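Local structure of myosin-I heavy chain (5EJY) at residues Ile195-Val203 with Lys213-Thr221. The protein is an actin-based motor ATPase involved in the early steps of phagocytosis and adhesion, represented here by the first MyTH4-FERM module of its tail. Numbering follows the deposited sequence.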
loop_
_atom_site.group_PDB
_atom_site.type_symbol
_atom_site.label_atom_id
_atom_site.label_comp_id
_atom_site.label_asym_id
_atom_site.label_seq_id
_atom_site.Cartn_x
_atom_site.Cartn_y
_atom_site.Cartn_z
ATOM N N ILE A 195 -7.870 14.879 4.248
ATOM C CA ILE A 195 -8.979 15.163 3.348
ATOM C C ILE A 195 -9.747 16.386 3.835
ATOM O O ILE A 195 -10.044 17.292 3.054
ATOM C CB ILE A 195 -9.956 13.969 3.256
ATOM C CG1 ILE A 195 -9.261 12.768 2.603
ATOM C CG2 ILE A 195 -11.205 14.360 2.459
ATOM C CD1 ILE A 195 -10.043 11.470 2.729
ATOM N N LYS A 196 -10.065 16.399 5.127
ATOM C CA LYS A 196 -10.829 17.499 5.719
ATOM C C LYS A 196 -10.179 18.826 5.374
ATOM O O LYS A 196 -10.859 19.766 4.940
ATOM C CB LYS A 196 -10.941 17.336 7.244
ATOM C CG LYS A 196 -11.612 18.516 7.971
ATOM C CD LYS A 196 -12.002 18.157 9.408
ATOM C CE LYS A 196 -11.904 19.343 10.360
ATOM N NZ LYS A 196 -12.288 20.653 9.753
ATOM N N GLU A 197 -8.859 18.893 5.544
ATOM C CA GLU A 197 -8.121 20.136 5.317
ATOM C C GLU A 197 -7.648 20.311 3.883
ATOM O O GLU A 197 -6.849 21.201 3.601
ATOM C CB GLU A 197 -6.915 20.238 6.249
ATOM C CG GLU A 197 -7.210 19.983 7.712
ATOM C CD GLU A 197 -6.009 20.295 8.595
ATOM O OE1 GLU A 197 -5.739 19.526 9.545
ATOM O OE2 GLU A 197 -5.326 21.311 8.333
ATOM N N ASN A 198 -8.137 19.471 2.978
ATOM C CA ASN A 198 -7.814 19.604 1.564
ATOM C C ASN A 198 -6.306 19.569 1.288
ATOM O O ASN A 198 -5.790 20.354 0.489
ATOM C CB ASN A 198 -8.443 20.890 0.990
ATOM C CG ASN A 198 -9.970 20.811 0.923
ATOM O OD1 ASN A 198 -10.524 19.835 0.426
ATOM N ND2 ASN A 198 -10.652 21.829 1.445
ATOM N N ARG A 199 -5.601 18.664 1.957
ATOM C CA ARG A 199 -4.171 18.499 1.721
ATOM C C ARG A 199 -3.832 17.029 1.454
ATOM O O ARG A 199 -4.665 16.164 1.667
ATOM C CB ARG A 199 -3.372 19.022 2.905
ATOM C CG ARG A 199 -3.584 18.245 4.182
ATOM C CD ARG A 199 -2.583 18.678 5.241
ATOM N NE ARG A 199 -2.472 17.686 6.309
ATOM C CZ ARG A 199 -3.127 17.766 7.461
ATOM N NH1 ARG A 199 -3.930 18.797 7.687
ATOM N NH2 ARG A 199 -2.981 16.822 8.383
ATOM N N PRO A 200 -2.612 16.760 0.967
ATOM C CA PRO A 200 -2.129 15.391 0.738
ATOM C C PRO A 200 -1.910 14.636 2.037
ATOM O O PRO A 200 -1.750 15.255 3.090
ATOM C CB PRO A 200 -0.778 15.605 0.043
ATOM C CG PRO A 200 -0.825 17.015 -0.487
ATOM C CD PRO A 200 -1.644 17.770 0.505
ATOM N N ILE A 201 -1.921 13.305 1.972
ATOM C CA ILE A 201 -1.517 12.493 3.102
ATOM C C ILE A 201 -0.003 12.356 2.987
ATOM O O ILE A 201 0.505 12.079 1.902
ATOM C CB ILE A 201 -2.165 11.079 3.058
ATOM C CG1 ILE A 201 -3.682 11.172 3.252
ATOM C CG2 ILE A 201 -1.587 10.196 4.142
ATOM C CD1 ILE A 201 -4.450 11.590 2.006
ATOM N N PHE A 202 0.714 12.589 4.084
ATOM C CA PHE A 202 2.159 12.382 4.102
ATOM C C PHE A 202 2.486 10.983 4.635
ATOM O O PHE A 202 2.053 10.614 5.730
ATOM C CB PHE A 202 2.860 13.452 4.957
ATOM C CG PHE A 202 4.359 13.354 4.925
ATOM C CD1 PHE A 202 5.057 13.649 3.763
ATOM C CD2 PHE A 202 5.067 12.951 6.048
ATOM C CE1 PHE A 202 6.441 13.557 3.724
ATOM C CE2 PHE A 202 6.444 12.857 6.017
ATOM C CZ PHE A 202 7.132 13.155 4.855
ATOM N N VAL A 203 3.204 10.187 3.848
ATOM C CA VAL A 203 3.640 8.872 4.316
ATOM C C VAL A 203 5.151 8.779 4.294
ATOM O O VAL A 203 5.804 9.383 3.453
ATOM C CB VAL A 203 3.058 7.689 3.489
ATOM C CG1 VAL A 203 1.551 7.633 3.628
ATOM C CG2 VAL A 203 3.468 7.784 2.021
ATOM N N LYS A 213 12.288 8.121 3.550
ATOM C CA LYS A 213 11.833 8.961 2.444
ATOM C C LYS A 213 10.391 9.414 2.675
ATOM O O LYS A 213 9.578 8.658 3.170
ATOM C CB LYS A 213 11.889 8.197 1.126
ATOM C CG LYS A 213 13.145 7.377 0.906
ATOM C CD LYS A 213 14.389 8.210 0.956
ATOM C CE LYS A 213 15.600 7.336 0.635
ATOM N NZ LYS A 213 16.879 8.101 0.668
ATOM N N GLY A 214 10.071 10.654 2.331
ATOM C CA GLY A 214 8.707 11.127 2.486
ATOM C C GLY A 214 7.997 11.190 1.144
ATOM O O GLY A 214 8.617 11.529 0.152
ATOM N N LEU A 215 6.715 10.836 1.105
ATOM C CA LEU A 215 5.897 11.062 -0.082
ATOM C C LEU A 215 4.590 11.750 0.293
ATOM O O LEU A 215 3.988 11.452 1.328
ATOM C CB LEU A 215 5.572 9.749 -0.800
ATOM C CG LEU A 215 6.670 8.901 -1.447
ATOM C CD1 LEU A 215 6.062 7.589 -1.988
ATOM C CD2 LEU A 215 7.401 9.674 -2.559
ATOM N N HIS A 216 4.156 12.674 -0.551
ATOM C CA HIS A 216 2.833 13.261 -0.407
ATOM C C HIS A 216 1.902 12.583 -1.396
ATOM O O HIS A 216 2.129 12.629 -2.610
ATOM C CB HIS A 216 2.872 14.779 -0.631
ATOM C CG HIS A 216 3.571 15.521 0.465
ATOM N ND1 HIS A 216 4.927 15.768 0.449
ATOM C CD2 HIS A 216 3.109 16.035 1.629
ATOM C CE1 HIS A 216 5.268 16.415 1.550
ATOM N NE2 HIS A 216 4.183 16.587 2.284
ATOM N N ILE A 217 0.862 11.940 -0.874
ATOM C CA ILE A 217 -0.056 11.184 -1.717
ATOM C C ILE A 217 -1.513 11.593 -1.507
ATOM O O ILE A 217 -1.833 12.397 -0.616
ATOM C CB ILE A 217 0.073 9.639 -1.463
ATOM C CG1 ILE A 217 -0.408 9.260 -0.060
ATOM C CG2 ILE A 217 1.524 9.178 -1.638
ATOM C CD1 ILE A 217 -0.397 7.724 0.190
ATOM N N ASP A 218 -2.397 11.039 -2.331
ATOM C CA ASP A 218 -3.825 11.210 -2.099
ATOM C C ASP A 218 -4.527 9.877 -1.907
ATOM O O ASP A 218 -3.885 8.804 -1.957
ATOM C CB ASP A 218 -4.504 12.125 -3.151
ATOM C CG ASP A 218 -4.631 11.489 -4.533
ATOM O OD1 ASP A 218 -4.513 10.256 -4.685
ATOM O OD2 ASP A 218 -4.875 12.253 -5.500
ATOM N N SER A 219 -5.833 9.934 -1.648
ATOM C CA SER A 219 -6.583 8.714 -1.327
ATOM C C SER A 219 -6.501 7.643 -2.410
ATOM O O SER A 219 -6.609 6.446 -2.113
ATOM C CB SER A 219 -8.059 9.061 -1.090
ATOM O OG SER A 219 -8.160 10.009 -0.039
ATOM N N ALA A 220 -6.335 8.068 -3.658
ATOM C CA ALA A 220 -6.347 7.145 -4.803
ATOM C C ALA A 220 -4.957 6.678 -5.230
ATOM O O ALA A 220 -4.831 5.906 -6.178
ATOM C CB ALA A 220 -7.048 7.786 -5.986
ATOM N N THR A 221 -3.921 7.125 -4.529
ATOM C CA THR A 221 -2.542 6.822 -4.925
ATOM C C THR A 221 -2.230 5.329 -4.821
ATOM O O THR A 221 -2.444 4.712 -3.779
ATOM C CB THR A 221 -1.525 7.630 -4.097
ATOM O OG1 THR A 221 -1.666 9.019 -4.419
ATOM C CG2 THR A 221 -0.082 7.184 -4.423
#
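Phe202 and His216 meet across the opening beta hairpin of the ubiquitin-like FERM lobe, where the chain enters from the MyTH4 helices. Their pairing is the antiparallel non-hydrogen-bonded one, which brings the two CA atoms to 4.6 Å and sets the rings together on the exposed face. CG of Phe202 stands anti to its own backbone N (chi1 -175°), and the ring reaches across the neighbouring strand: CD1 sits over one face of the imidazole, 3.4 Å from His216 NE2. The rings meet obliquely, with their planes at 47°. Gly214, with no side chain, lets CE1 and CZ of Phe202 rest directly on its CA, each at 3.5 Å. Whereas Phe202 covers a face of the imidazole, CB of Pro200 borders its edge, near the ring plane, and packs on His216 CB.

The other face carries the branched aliphatics Ile201, Val203, Leu215 and Ile217, whose shapes fill the core beneath helices 223-233 and 264-277. Ile217 turns CG1 between its backbone N and carbonyl carbon, and its side chain crosses that of Val203 at about a right angle, with Ile217 CD1 4.0 Å from Val203 CG1; Val203 CG2 lies against Leu215 CB. Two backbone N-H...O hydrogen bonds join Ile201 and Ile217, each N donating to the other residue's O, and two more join Val203 and Leu215 in the same way.

Beyond the strand, Asp218 opens a type I turn and salt-bridges Arg176 of the MyTH4 domain, while Ser219 OG hydrogen-bonds Glu191; Ile195 CD1 touches that same hydroxyl. Inside the turn, the backbone N of Asp218 donates to Thr221 OG1 at 3.0 Å, nearly straight at 165°.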